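Transcriptional repressor, TetR family (Thermus thermophilus, PDB 3ANP) represses transcription of genes of fatty acid degradation, probably by binding their regulatory DNA, and binds lauroyl-CoA as a ligand. Local coordinates at residues Y50-A55 with P116-A121; Y109-P114 with L161-A166; R80-V85 with K137-Q142. All coordinates share one frame; numbering follows the deposited sequence.

Contact 1: Y50-A55 with P116-A121. With DCC (dodecyl-coa), chain E.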
loop_
_atom_site.group_PDB
_atom_site.type_symbol
_atom_site.label_atom_id
_atom_site.label_comp_id
_atom_site.label_asym_id
_atom_site.label_seq_id
_atom_site.Cartn_x
_atom_site.Cartn_y
_atom_site.Cartn_z
ATOM N N TYR A 50 25.851 8.986 -0.545
ATOM C CA TYR A 50 24.485 8.699 -0.093
ATOM C C TYR A 50 23.909 10.001 0.482
ATOM O O TYR A 50 24.153 10.341 1.634
ATOM C CB TYR A 50 24.520 7.603 0.990
ATOM C CG TYR A 50 24.926 6.243 0.441
ATOM C CD1 TYR A 50 24.021 5.475 -0.308
ATOM C CD2 TYR A 50 26.220 5.743 0.632
ATOM C CE1 TYR A 50 24.387 4.256 -0.857
ATOM C CE2 TYR A 50 26.596 4.509 0.086
ATOM C CZ TYR A 50 25.676 3.776 -0.660
ATOM O OH TYR A 50 26.036 2.580 -1.241
ATOM N N PRO A 51 23.146 10.748 -0.330
ATOM C CA PRO A 51 22.523 12.027 0.039
ATOM C C PRO A 51 21.642 11.988 1.275
ATOM O O PRO A 51 21.425 13.011 1.920
ATOM C CB PRO A 51 21.738 12.408 -1.219
ATOM C CG PRO A 51 22.482 11.731 -2.310
ATOM C CD PRO A 51 22.800 10.388 -1.713
ATOM N N TYR A 52 21.110 10.814 1.591
ATOM C CA TYR A 52 20.287 10.643 2.784
ATOM C C TYR A 52 20.476 9.195 3.227
ATOM O O TYR A 52 20.754 8.334 2.394
ATOM C CB TYR A 52 18.802 10.988 2.501
ATOM C CG TYR A 52 18.227 10.429 1.214
ATOM C CD1 TYR A 52 17.517 9.224 1.200
ATOM C CD2 TYR A 52 18.390 11.113 0.008
ATOM C CE1 TYR A 52 16.976 8.712 0.011
ATOM C CE2 TYR A 52 17.872 10.612 -1.175
ATOM C CZ TYR A 52 17.165 9.410 -1.170
ATOM O OH TYR A 52 16.676 8.919 -2.353
ATOM N N LYS A 53 20.359 8.937 4.530
ATOM C CA LYS A 53 20.576 7.589 5.083
ATOM C C LYS A 53 19.785 6.463 4.406
ATOM O O LYS A 53 20.298 5.342 4.259
ATOM C CB LYS A 53 20.287 7.577 6.589
ATOM C CG LYS A 53 21.349 8.258 7.473
ATOM C CD LYS A 53 20.830 8.491 8.899
ATOM C CE LYS A 53 20.285 7.199 9.530
ATOM N NZ LYS A 53 19.658 7.459 10.875
ATOM N N GLU A 54 18.549 6.751 3.991
ATOM C CA GLU A 54 17.710 5.734 3.353
ATOM C C GLU A 54 18.259 5.257 2.015
ATOM O O GLU A 54 17.923 4.161 1.546
ATOM C CB GLU A 54 16.279 6.257 3.144
ATOM C CG GLU A 54 15.460 6.404 4.410
ATOM C CD GLU A 54 15.873 7.588 5.264
ATOM O OE1 GLU A 54 16.624 8.462 4.780
ATOM O OE2 GLU A 54 15.432 7.646 6.425
ATOM N N ALA A 55 19.081 6.085 1.377
ATOM C CA ALA A 55 19.648 5.696 0.099
ATOM C C ALA A 55 20.520 4.448 0.315
ATOM O O ALA A 55 20.684 3.638 -0.593
ATOM C CB ALA A 55 20.479 6.856 -0.503
ATOM N N PRO A 116 8.282 13.684 -3.934
ATOM C CA PRO A 116 8.116 12.817 -5.106
ATOM C C PRO A 116 9.404 12.342 -5.778
ATOM O O PRO A 116 9.433 11.273 -6.383
ATOM C CB PRO A 116 7.260 13.665 -6.050
ATOM C CG PRO A 116 6.480 14.548 -5.119
ATOM C CD PRO A 116 7.547 14.948 -4.120
ATOM N N VAL A 117 10.466 13.143 -5.709
ATOM C CA VAL A 117 11.724 12.736 -6.317
ATOM C C VAL A 117 12.277 11.527 -5.543
ATOM O O VAL A 117 12.817 10.582 -6.130
ATOM C CB VAL A 117 12.765 13.880 -6.263
ATOM C CG1 VAL A 117 14.152 13.356 -6.664
ATOM C CG2 VAL A 117 12.327 15.013 -7.196
ATOM N N ARG A 118 12.157 11.572 -4.226
ATOM C CA ARG A 118 12.654 10.472 -3.406
ATOM C C ARG A 118 11.749 9.249 -3.478
ATOM O O ARG A 118 12.245 8.119 -3.463
ATOM C CB ARG A 118 12.836 10.919 -1.957
ATOM C CG ARG A 118 14.205 11.550 -1.758
ATOM C CD ARG A 118 14.459 12.081 -0.376
ATOM N NE ARG A 118 14.371 11.082 0.683
ATOM C CZ ARG A 118 14.875 11.268 1.897
ATOM N NH1 ARG A 118 15.517 12.400 2.178
ATOM N NH2 ARG A 118 14.692 10.366 2.843
ATOM N N ALA A 119 10.434 9.462 -3.569
ATOM C CA ALA A 119 9.507 8.330 -3.671
ATOM C C ALA A 119 9.782 7.614 -4.979
ATOM O O ALA A 119 9.799 6.384 -5.032
ATOM C CB ALA A 119 8.039 8.799 -3.639
ATOM N N ARG A 120 9.996 8.392 -6.039
ATOM C CA ARG A 120 10.285 7.831 -7.350
ATOM C C ARG A 120 11.605 7.069 -7.329
ATOM O O ARG A 120 11.738 6.016 -7.942
ATOM C CB ARG A 120 10.366 8.937 -8.403
ATOM C CG ARG A 120 10.480 8.394 -9.810
ATOM C CD ARG A 120 10.617 9.508 -10.838
ATOM N NE ARG A 120 10.551 8.972 -12.196
ATOM C CZ ARG A 120 9.433 8.561 -12.788
ATOM N NH1 ARG A 120 8.275 8.628 -12.150
ATOM N NH2 ARG A 120 9.476 8.073 -14.018
ATOM N N ALA A 121 12.592 7.622 -6.637
ATOM C CA ALA A 121 13.894 6.967 -6.524
ATOM C C ALA A 121 13.731 5.605 -5.832
ATOM O O ALA A 121 14.319 4.612 -6.250
ATOM C CB ALA A 121 14.846 7.844 -5.717
HETATM C C2 DCC E . 7.155 7.215 -21.283
HETATM C C4 DCC E . 5.969 5.380 -20.527
HETATM C C5 DCC E . 7.112 4.601 -20.634
HETATM C C6 DCC E . 8.282 5.200 -21.084
HETATM C C8 DCC E . 5.505 3.371 -19.911
HETATM C C10 DCC E . 11.853 -5.812 -2.084
HETATM C C11 DCC E . 12.892 -6.001 -0.978
HETATM C C12 DCC E . 13.727 -7.260 -1.219
HETATM N N9 DCC E . 4.998 4.590 -20.079
HETATM N N7 DCC E . 6.793 3.370 -20.248
HETATM N N3 DCC E . 6.025 6.678 -20.859
HETATM N N1 DCC E . 8.264 6.503 -21.397
HETATM N N6 DCC E . 9.402 4.491 -21.200
HETATM C "C1'" DCC E . 3.595 4.991 -19.826
HETATM C "C2'" DCC E . 2.893 4.001 -18.900
HETATM O "O2'" DCC E . 2.586 2.803 -19.619
HETATM C "C3'" DCC E . 1.613 4.803 -18.675
HETATM O "O3'" DCC E . 0.743 4.667 -19.802
HETATM C "C4'" DCC E . 2.136 6.240 -18.600
HETATM O "O4'" DCC E . 3.506 6.190 -19.042
HETATM C "C5'" DCC E . 2.059 6.711 -17.147
HETATM O "O5'" DCC E . 2.763 5.808 -16.292
HETATM P P1 DCC E . 2.500 5.810 -14.704
HETATM O O11 DCC E . 1.046 5.859 -14.435
HETATM O O12 DCC E . 3.294 4.712 -14.108
HETATM O O6 DCC E . 3.127 7.212 -14.221
HETATM P P2 DCC E . 4.683 7.345 -13.833
HETATM O O21 DCC E . 4.830 8.779 -14.171
HETATM O O22 DCC E . 5.191 6.217 -14.644
HETATM O O7 DCC E . 4.413 7.086 -12.266
HETATM C CPA DCC E . 4.506 5.782 -11.688
HETATM C CPB DCC E . 5.344 5.843 -10.408
HETATM C CP8 DCC E . 4.887 7.035 -9.561
HETATM C CP7 DCC E . 6.822 5.996 -10.775
HETATM C CP9 DCC E . 5.150 4.549 -9.616
HETATM O OP3 DCC E . 3.541 6.848 -9.118
HETATM C CP6 DCC E . 5.814 7.213 -8.356
HETATM O OP2 DCC E . 6.852 7.865 -8.456
HETATM N NP2 DCC E . 5.421 6.615 -7.234
HETATM C CP5 DCC E . 6.211 6.702 -5.997
HETATM C CP4 DCC E . 5.973 5.457 -5.138
HETATM C CP3 DCC E . 4.498 5.333 -4.748
HETATM O OP1 DCC E . 3.613 5.415 -5.597
HETATM N NP1 DCC E . 4.265 5.124 -3.454
HETATM C CP2 DCC E . 2.897 4.994 -2.931
HETATM C CP1 DCC E . 2.306 3.641 -3.338
HETATM S S DCC E . 3.098 2.223 -2.494
HETATM P P3 DCC E . -0.837 4.487 -19.553
HETATM O O31 DCC E . -1.262 3.071 -19.637
HETATM O O32 DCC E . -1.147 5.135 -18.112
HETATM O O33 DCC E . -1.558 5.419 -20.649
HETATM C CA1 DCC E . 4.334 1.740 -3.638
HETATM C CA2 DCC E . 4.976 0.358 -3.493
HETATM O OA1 DCC E . 4.685 2.501 -4.539
HETATM C CA3 DCC E . 5.688 -0.053 -4.783
HETATM C CA4 DCC E . 6.263 -1.470 -4.698
HETATM C CA5 DCC E . 7.319 -1.610 -3.600
HETATM C CA6 DCC E . 8.017 -2.967 -3.717
HETATM C CA7 DCC E . 9.142 -3.103 -2.689
HETATM C CA8 DCC E . 9.919 -4.405 -2.896
HETATM C CA9 DCC E . 10.996 -4.571 -1.821
HETATM O O HOH W 1 14.505 7.611 -2.100
HETATM O O HOH W 2 16.049 11.368 5.454
#

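Contact 2: Y109-P114 with L161-A166. With DCC (dodecyl-coa), chain E.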
loop_
_atom_site.group_PDB
_atom_site.type_symbol
_atom_site.label_atom_id
_atom_site.label_comp_id
_atom_site.label_asym_id
_atom_site.label_seq_id
_atom_site.Cartn_x
_atom_site.Cartn_y
_atom_site.Cartn_z
ATOM N N TYR A 109 9.135 2.938 4.287
ATOM C CA TYR A 109 8.567 4.282 4.431
ATOM C C TYR A 109 9.069 5.230 3.347
ATOM O O TYR A 109 8.385 6.181 2.983
ATOM C CB TYR A 109 8.883 4.869 5.814
ATOM C CG TYR A 109 7.994 4.318 6.892
ATOM C CD1 TYR A 109 6.609 4.526 6.858
ATOM C CD2 TYR A 109 8.522 3.561 7.932
ATOM C CE1 TYR A 109 5.779 3.986 7.842
ATOM C CE2 TYR A 109 7.706 3.021 8.911
ATOM C CZ TYR A 109 6.338 3.235 8.865
ATOM O OH TYR A 109 5.543 2.706 9.862
ATOM N N GLU A 110 10.260 4.962 2.826
ATOM C CA GLU A 110 10.836 5.806 1.783
ATOM C C GLU A 110 9.975 5.776 0.515
ATOM O O GLU A 110 9.950 6.735 -0.240
ATOM C CB GLU A 110 12.275 5.360 1.503
ATOM C CG GLU A 110 13.087 6.260 0.608
ATOM C CD GLU A 110 13.294 7.684 1.140
ATOM O OE1 GLU A 110 13.070 7.953 2.337
ATOM O OE2 GLU A 110 13.711 8.530 0.334
ATOM N N LEU A 111 9.250 4.683 0.288
ATOM C CA LEU A 111 8.368 4.599 -0.871
ATOM C C LEU A 111 7.158 5.519 -0.658
ATOM O O LEU A 111 6.385 5.755 -1.577
ATOM C CB LEU A 111 7.895 3.150 -1.079
ATOM C CG LEU A 111 8.995 2.258 -1.648
ATOM C CD1 LEU A 111 8.808 0.814 -1.229
ATOM C CD2 LEU A 111 8.989 2.408 -3.172
ATOM N N LEU A 112 7.010 6.038 0.556
ATOM C CA LEU A 112 5.899 6.927 0.879
ATOM C C LEU A 112 6.409 8.338 1.188
ATOM O O LEU A 112 5.675 9.171 1.726
ATOM C CB LEU A 112 5.123 6.402 2.096
ATOM C CG LEU A 112 4.561 4.975 2.033
ATOM C CD1 LEU A 112 3.963 4.597 3.373
ATOM C CD2 LEU A 112 3.516 4.871 0.933
ATOM N N ASN A 113 7.667 8.603 0.856
ATOM C CA ASN A 113 8.233 9.922 1.122
ATOM C C ASN A 113 7.387 11.021 0.452
ATOM O O ASN A 113 7.070 10.932 -0.732
ATOM C CB ASN A 113 9.671 9.988 0.598
ATOM C CG ASN A 113 10.458 11.118 1.223
ATOM O OD1 ASN A 113 10.137 12.293 1.027
ATOM N ND2 ASN A 113 11.490 10.769 1.992
ATOM N N PRO A 114 6.998 12.061 1.209
ATOM C CA PRO A 114 6.195 13.141 0.620
ATOM C C PRO A 114 6.901 13.746 -0.587
ATOM O O PRO A 114 6.259 14.169 -1.547
ATOM C CB PRO A 114 6.053 14.130 1.765
ATOM C CG PRO A 114 6.013 13.238 2.955
ATOM C CD PRO A 114 7.108 12.230 2.667
ATOM N N LEU A 161 0.463 -4.681 -3.253
ATOM C CA LEU A 161 -0.152 -5.436 -2.158
ATOM C C LEU A 161 0.920 -6.015 -1.250
ATOM O O LEU A 161 0.754 -6.009 -0.035
ATOM C CB LEU A 161 -1.012 -6.592 -2.676
ATOM C CG LEU A 161 -2.438 -6.242 -3.087
ATOM C CD1 LEU A 161 -3.196 -7.524 -3.407
ATOM C CD2 LEU A 161 -3.125 -5.506 -1.950
ATOM N N TYR A 162 1.996 -6.542 -1.839
ATOM C CA TYR A 162 3.091 -7.091 -1.027
ATOM C C TYR A 162 3.601 -5.966 -0.131
ATOM O O TYR A 162 3.807 -6.143 1.078
ATOM C CB TYR A 162 4.273 -7.580 -1.901
ATOM C CG TYR A 162 5.579 -7.578 -1.115
ATOM C CD1 TYR A 162 5.815 -8.518 -0.103
ATOM C CD2 TYR A 162 6.520 -6.565 -1.298
ATOM C CE1 TYR A 162 6.964 -8.432 0.715
ATOM C CE2 TYR A 162 7.664 -6.472 -0.487
ATOM C CZ TYR A 162 7.876 -7.404 0.518
ATOM O OH TYR A 162 8.976 -7.274 1.343
ATOM N N PHE A 163 3.813 -4.802 -0.739
ATOM C CA PHE A 163 4.306 -3.644 0.000
ATOM C C PHE A 163 3.442 -3.267 1.203
ATOM O O PHE A 163 3.958 -3.135 2.316
ATOM C CB PHE A 163 4.433 -2.428 -0.926
ATOM C CG PHE A 163 4.690 -1.142 -0.191
ATOM C CD1 PHE A 163 5.939 -0.859 0.344
ATOM C CD2 PHE A 163 3.659 -0.241 0.023
ATOM C CE1 PHE A 163 6.147 0.308 1.089
ATOM C CE2 PHE A 163 3.866 0.916 0.762
ATOM C CZ PHE A 163 5.106 1.186 1.293
ATOM N N LEU A 164 2.138 -3.084 0.996
ATOM C CA LEU A 164 1.271 -2.687 2.105
ATOM C C LEU A 164 1.194 -3.775 3.169
ATOM O O LEU A 164 1.199 -3.474 4.366
ATOM C CB LEU A 164 -0.136 -2.345 1.614
ATOM C CG LEU A 164 -1.087 -1.713 2.646
ATOM C CD1 LEU A 164 -0.510 -0.404 3.193
ATOM C CD2 LEU A 164 -2.422 -1.437 1.970
ATOM N N SER A 165 1.126 -5.037 2.747
ATOM C CA SER A 165 1.073 -6.138 3.718
ATOM C C SER A 165 2.352 -6.230 4.553
ATOM O O SER A 165 2.299 -6.434 5.768
ATOM C CB SER A 165 0.843 -7.481 3.011
ATOM O OG SER A 165 -0.479 -7.576 2.497
ATOM N N ALA A 166 3.497 -6.094 3.890
ATOM C CA ALA A 166 4.796 -6.190 4.551
ATOM C C ALA A 166 5.027 -5.029 5.509
ATOM O O ALA A 166 5.534 -5.204 6.624
ATOM C CB ALA A 166 5.911 -6.232 3.502
HETATM C C2 DCC E . 7.155 7.215 -21.283
HETATM C C4 DCC E . 5.969 5.380 -20.527
HETATM C C5 DCC E . 7.112 4.601 -20.634
HETATM C C6 DCC E . 8.282 5.200 -21.084
HETATM C C8 DCC E . 5.505 3.371 -19.911
HETATM C C10 DCC E . 11.853 -5.812 -2.084
HETATM C C11 DCC E . 12.892 -6.001 -0.978
HETATM C C12 DCC E . 13.727 -7.260 -1.219
HETATM N N9 DCC E . 4.998 4.590 -20.079
HETATM N N7 DCC E . 6.793 3.370 -20.248
HETATM N N3 DCC E . 6.025 6.678 -20.859
HETATM N N1 DCC E . 8.264 6.503 -21.397
HETATM N N6 DCC E . 9.402 4.491 -21.200
HETATM C "C1'" DCC E . 3.595 4.991 -19.826
HETATM C "C2'" DCC E . 2.893 4.001 -18.900
HETATM O "O2'" DCC E . 2.586 2.803 -19.619
HETATM C "C3'" DCC E . 1.613 4.803 -18.675
HETATM O "O3'" DCC E . 0.743 4.667 -19.802
HETATM C "C4'" DCC E . 2.136 6.240 -18.600
HETATM O "O4'" DCC E . 3.506 6.190 -19.042
HETATM C "C5'" DCC E . 2.059 6.711 -17.147
HETATM O "O5'" DCC E . 2.763 5.808 -16.292
HETATM P P1 DCC E . 2.500 5.810 -14.704
HETATM O O11 DCC E . 1.046 5.859 -14.435
HETATM O O12 DCC E . 3.294 4.712 -14.108
HETATM O O6 DCC E . 3.127 7.212 -14.221
HETATM P P2 DCC E . 4.683 7.345 -13.833
HETATM O O21 DCC E . 4.830 8.779 -14.171
HETATM O O22 DCC E . 5.191 6.217 -14.644
HETATM O O7 DCC E . 4.413 7.086 -12.266
HETATM C CPA DCC E . 4.506 5.782 -11.688
HETATM C CPB DCC E . 5.344 5.843 -10.408
HETATM C CP8 DCC E . 4.887 7.035 -9.561
HETATM C CP7 DCC E . 6.822 5.996 -10.775
HETATM C CP9 DCC E . 5.150 4.549 -9.616
HETATM O OP3 DCC E . 3.541 6.848 -9.118
HETATM C CP6 DCC E . 5.814 7.213 -8.356
HETATM O OP2 DCC E . 6.852 7.865 -8.456
HETATM N NP2 DCC E . 5.421 6.615 -7.234
HETATM C CP5 DCC E . 6.211 6.702 -5.997
HETATM C CP4 DCC E . 5.973 5.457 -5.138
HETATM C CP3 DCC E . 4.498 5.333 -4.748
HETATM O OP1 DCC E . 3.613 5.415 -5.597
HETATM N NP1 DCC E . 4.265 5.124 -3.454
HETATM C CP2 DCC E . 2.897 4.994 -2.931
HETATM C CP1 DCC E . 2.306 3.641 -3.338
HETATM S S DCC E . 3.098 2.223 -2.494
HETATM P P3 DCC E . -0.837 4.487 -19.553
HETATM O O31 DCC E . -1.262 3.071 -19.637
HETATM O O32 DCC E . -1.147 5.135 -18.112
HETATM O O33 DCC E . -1.558 5.419 -20.649
HETATM C CA1 DCC E . 4.334 1.740 -3.638
HETATM C CA2 DCC E . 4.976 0.358 -3.493
HETATM O OA1 DCC E . 4.685 2.501 -4.539
HETATM C CA3 DCC E . 5.688 -0.053 -4.783
HETATM C CA4 DCC E . 6.263 -1.470 -4.698
HETATM C CA5 DCC E . 7.319 -1.610 -3.600
HETATM C CA6 DCC E . 8.017 -2.967 -3.717
HETATM C CA7 DCC E . 9.142 -3.103 -2.689
HETATM C CA8 DCC E . 9.919 -4.405 -2.896
HETATM C CA9 DCC E . 10.996 -4.571 -1.821
#

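Contact 3: R80-V85 with K137-Q142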
loop_
_atom_site.group_PDB
_atom_site.type_symbol
_atom_site.label_atom_id
_atom_site.label_comp_id
_atom_site.label_asym_id
_atom_site.label_seq_id
_atom_site.Cartn_x
_atom_site.Cartn_y
_atom_site.Cartn_z
ATOM N N ARG A 80 9.967 -24.748 -14.090
ATOM C CA ARG A 80 8.984 -24.724 -13.012
ATOM C C ARG A 80 7.736 -24.003 -13.504
ATOM O O ARG A 80 7.826 -23.068 -14.296
ATOM C CB ARG A 80 9.534 -23.992 -11.788
ATOM C CG ARG A 80 10.664 -24.702 -11.069
ATOM C CD ARG A 80 10.199 -26.019 -10.465
ATOM N NE ARG A 80 11.116 -26.478 -9.426
ATOM C CZ ARG A 80 11.268 -25.877 -8.247
ATOM N NH1 ARG A 80 12.129 -26.361 -7.360
ATOM N NH2 ARG A 80 10.553 -24.801 -7.947
ATOM N N GLU A 81 6.574 -24.442 -13.039
ATOM C CA GLU A 81 5.316 -23.806 -13.419
ATOM C C GLU A 81 5.329 -22.359 -12.920
ATOM O O GLU A 81 5.717 -22.097 -11.788
ATOM C CB GLU A 81 4.127 -24.521 -12.769
ATOM C CG GLU A 81 3.922 -25.964 -13.184
ATOM C CD GLU A 81 2.681 -26.567 -12.543
ATOM O OE1 GLU A 81 2.645 -26.699 -11.295
ATOM O OE2 GLU A 81 1.736 -26.900 -13.294
ATOM N N PRO A 82 4.902 -21.410 -13.760
ATOM C CA PRO A 82 4.872 -20.000 -13.368
ATOM C C PRO A 82 4.104 -19.745 -12.074
ATOM O O PRO A 82 4.535 -18.942 -11.235
ATOM C CB PRO A 82 4.222 -19.337 -14.567
ATOM C CG PRO A 82 4.803 -20.120 -15.693
ATOM C CD PRO A 82 4.642 -21.548 -15.204
ATOM N N VAL A 83 2.968 -20.411 -11.894
ATOM C CA VAL A 83 2.221 -20.175 -10.663
ATOM C C VAL A 83 3.004 -20.646 -9.453
ATOM O O VAL A 83 2.981 -19.996 -8.409
ATOM C CB VAL A 83 0.815 -20.824 -10.685
ATOM C CG1 VAL A 83 0.179 -20.762 -9.283
ATOM C CG2 VAL A 83 -0.072 -20.053 -11.664
ATOM N N GLU A 84 3.717 -21.760 -9.584
ATOM C CA GLU A 84 4.519 -22.241 -8.457
ATOM C C GLU A 84 5.704 -21.310 -8.224
ATOM O O GLU A 84 6.169 -21.165 -7.095
ATOM C CB GLU A 84 5.021 -23.672 -8.694
ATOM C CG GLU A 84 4.123 -24.737 -8.067
ATOM C CD GLU A 84 3.911 -24.519 -6.568
ATOM O OE1 GLU A 84 4.910 -24.433 -5.816
ATOM O OE2 GLU A 84 2.741 -24.437 -6.140
ATOM N N VAL A 85 6.202 -20.681 -9.283
ATOM C CA VAL A 85 7.322 -19.764 -9.100
ATOM C C VAL A 85 6.809 -18.535 -8.357
ATOM O O VAL A 85 7.516 -17.958 -7.536
ATOM C CB VAL A 85 7.957 -19.341 -10.431
ATOM C CG1 VAL A 85 9.085 -18.322 -10.156
ATOM C CG2 VAL A 85 8.544 -20.565 -11.125
ATOM N N LYS A 137 4.269 -13.390 -17.710
ATOM C CA LYS A 137 4.459 -13.500 -19.158
ATOM C C LYS A 137 4.161 -14.889 -19.750
ATOM O O LYS A 137 3.356 -15.015 -20.682
ATOM C CB LYS A 137 5.884 -13.062 -19.532
ATOM C CG LYS A 137 6.176 -13.055 -21.026
ATOM C CD LYS A 137 7.472 -12.281 -21.295
ATOM C CE LYS A 137 7.769 -12.146 -22.781
ATOM N NZ LYS A 137 8.109 -13.452 -23.416
ATOM N N PRO A 138 4.818 -15.941 -19.237
ATOM C CA PRO A 138 4.604 -17.306 -19.726
ATOM C C PRO A 138 3.127 -17.706 -19.603
ATOM O O PRO A 138 2.613 -18.477 -20.422
ATOM C CB PRO A 138 5.487 -18.150 -18.810
ATOM C CG PRO A 138 6.526 -17.211 -18.355
ATOM C CD PRO A 138 5.786 -15.930 -18.131
ATOM N N LEU A 139 2.453 -17.200 -18.569
ATOM C CA LEU A 139 1.038 -17.505 -18.390
ATOM C C LEU A 139 0.229 -16.856 -19.508
ATOM O O LEU A 139 -0.712 -17.462 -20.035
ATOM C CB LEU A 139 0.541 -17.025 -17.019
ATOM C CG LEU A 139 1.070 -17.786 -15.789
ATOM C CD1 LEU A 139 0.589 -17.095 -14.524
ATOM C CD2 LEU A 139 0.600 -19.242 -15.805
ATOM N N ARG A 140 0.588 -15.627 -19.884
ATOM C CA ARG A 140 -0.141 -14.960 -20.948
ATOM C C ARG A 140 0.051 -15.704 -22.268
ATOM O O ARG A 140 -0.895 -15.860 -23.038
ATOM C CB ARG A 140 0.308 -13.509 -21.119
ATOM C CG ARG A 140 -0.486 -12.784 -22.214
ATOM C CD ARG A 140 -0.029 -11.355 -22.403
ATOM N NE ARG A 140 1.411 -11.279 -22.629
ATOM C CZ ARG A 140 2.062 -11.936 -23.585
ATOM N NH1 ARG A 140 1.406 -12.733 -24.420
ATOM N NH2 ARG A 140 3.377 -11.789 -23.710
ATOM N N GLU A 141 1.271 -16.167 -22.520
ATOM C CA GLU A 141 1.574 -16.897 -23.752
ATOM C C GLU A 141 0.874 -18.250 -23.735
ATOM O O GLU A 141 0.583 -18.817 -24.779
ATOM C CB GLU A 141 3.085 -17.113 -23.893
ATOM C CG GLU A 141 3.916 -15.842 -23.795
ATOM C CD GLU A 141 5.411 -16.132 -23.765
ATOM O OE1 GLU A 141 5.815 -17.124 -23.116
ATOM O OE2 GLU A 141 6.180 -15.364 -24.382
ATOM N N GLN A 142 0.614 -18.764 -22.538
ATOM C CA GLN A 142 -0.052 -20.047 -22.378
ATOM C C GLN A 142 -1.556 -19.891 -22.605
ATOM O O GLN A 142 -2.277 -20.882 -22.723
ATOM C CB GLN A 142 0.212 -20.592 -20.974
ATOM C CG GLN A 142 -0.159 -22.041 -20.766
ATOM C CD GLN A 142 -0.138 -22.433 -19.294
ATOM O OE1 GLN A 142 0.787 -22.084 -18.559
ATOM N NE2 GLN A 142 -1.159 -23.167 -18.862
#

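Contact 1: Y50-A55 with P116-A121
Arg118 reaches out from helix 116-125 and lays its side chain along one face of Tyr52. Its CB leads off toward the facing segment, and CG comes to 3.7 Å from Tyr52 OH. CD sits over the ring, 3.9 Å from its centroid, in a CH-pi contact. A bend at chi3 (60°) turns the chain so that the guanidinium settles flat on the ring, the two planes only 7° apart, with CZ 3.6 Å from the centroid: a stacked cation-pi pair. NE, over the middle of the ring, has another acid, Glu110, as its partner. At the tip NH1 is 3.5 Å from Tyr52 CG, and NH2 forms a long salt bridge of 3.3 Å to Glu54 OE1, reinforced by a water linking both atoms; arginine suits a place where one flat cation serves a ring and two carboxylates. Tyr52 meets CB of Ala55 on its other face, and Tyr52 OH donates to a second water at 2.5 Å that in turn donates to Arg118 O. A leucine in place of Tyr52 would probably leave the guanidinium without its flat support, held mainly by its carboxylates, and the water bridge without its donor. Through this pair the link just after the predicted helix-turn-helix of the TetR-type DNA-binding domain packs against the ligand-binding domain, whose Ala119 and Arg120 line the acyl-CoA pocket.

Contact 2: Y109-P114 with L161-A166
Leu111 and Leu112 close on the ring of Phe163, and all contact between the two segments is apolar. The delta carbon CD1 of Leu111 lies 3.6 Å from Phe163 CE1, approaching the ring obliquely as the two side chains run past each other in opposite directions. Leu112 comes instead to the ring edge, its CG 3.9 Å from Phe163 CZ. Phe163 extends from helix 151-172 with chi1 at 169°, its ring carried away from the backbone N, far enough to meet both branched side chains, for which a flat, wholly apolar ring is well suited. The same residues form part of the acyl-CoA pocket in the all-helical ligand-binding domain of a TetR-family repressor. One face of Phe163 is covered by the start of the acyl chain, CA2 standing 3.6 Å from CG of the ring, while the thioester S is as near to its CD2. Tyr162 meets the chain farther along, its CE2 3.9 Å from CA8. Polar contacts belong to the ligand and to the turn. The carbonyl O of Leu111, within a type I turn from Glu110 to Asn113, accepts a 2.9 Å bond from the pantetheine NP1 at an N-H...O angle of 155°. Across that turn Asn113 ND2 donates to Glu110 OE1 at 3.2 Å, from above the carboxylate plane, and the carbonyl O of Asn113 accepts from Tyr172 OH of the second subunit.

Contact 3: R80-V85 with K137-Q142
With its first torsion at -70°, Leu139 holds CG beside its own backbone N and anti to the carbonyl carbon, which carries the isobutyl group onto the ring of Pro82. There Leu139 CG lies 3.7 Å from Pro82 CB, and CD2 is almost as near to the same carbon. The other branch, CD1, is at a looser 4.2 Å from CG2 of Val83, the two side chains crossing at about a right angle. This joins the first turn of helix 82-99 to the last part of helix 128-142 within the all-helical C-terminal domain. Pro82 suits the first turn, where a backbone N needs no partner in a preceding turn, and Glu81 before it occupies the N-cap position. Pro138 bears on the same ring, its CB 3.8 Å from Pro82 CG; lacking an N-H, it coincides with a kink in its helix. One turn apart on that helix, Lys137 NZ and Glu141 OE2 form a salt bridge of 2.9 Å.

Contacts 1 and 2 form one continuous region, their centres 14 Å apart. Glu110 of contact 2 joins them: its OE2 makes a 2.7 Å salt bridge with NE of Arg118, while its OE1 lies 3.5 Å from CG of Glu54. Both contacts touch the bound acyl-CoA and the second subunit, giving a plausible route by which ligand binding could be felt at the DNA-binding domain. Contact 3 stands apart, 34 Å centre to centre from contact 1 and on the opposite side of the chain's centre, and its nearest atoms are about 12 Å from those of contact 2. In sequence the segments of every pair of contacts alternate.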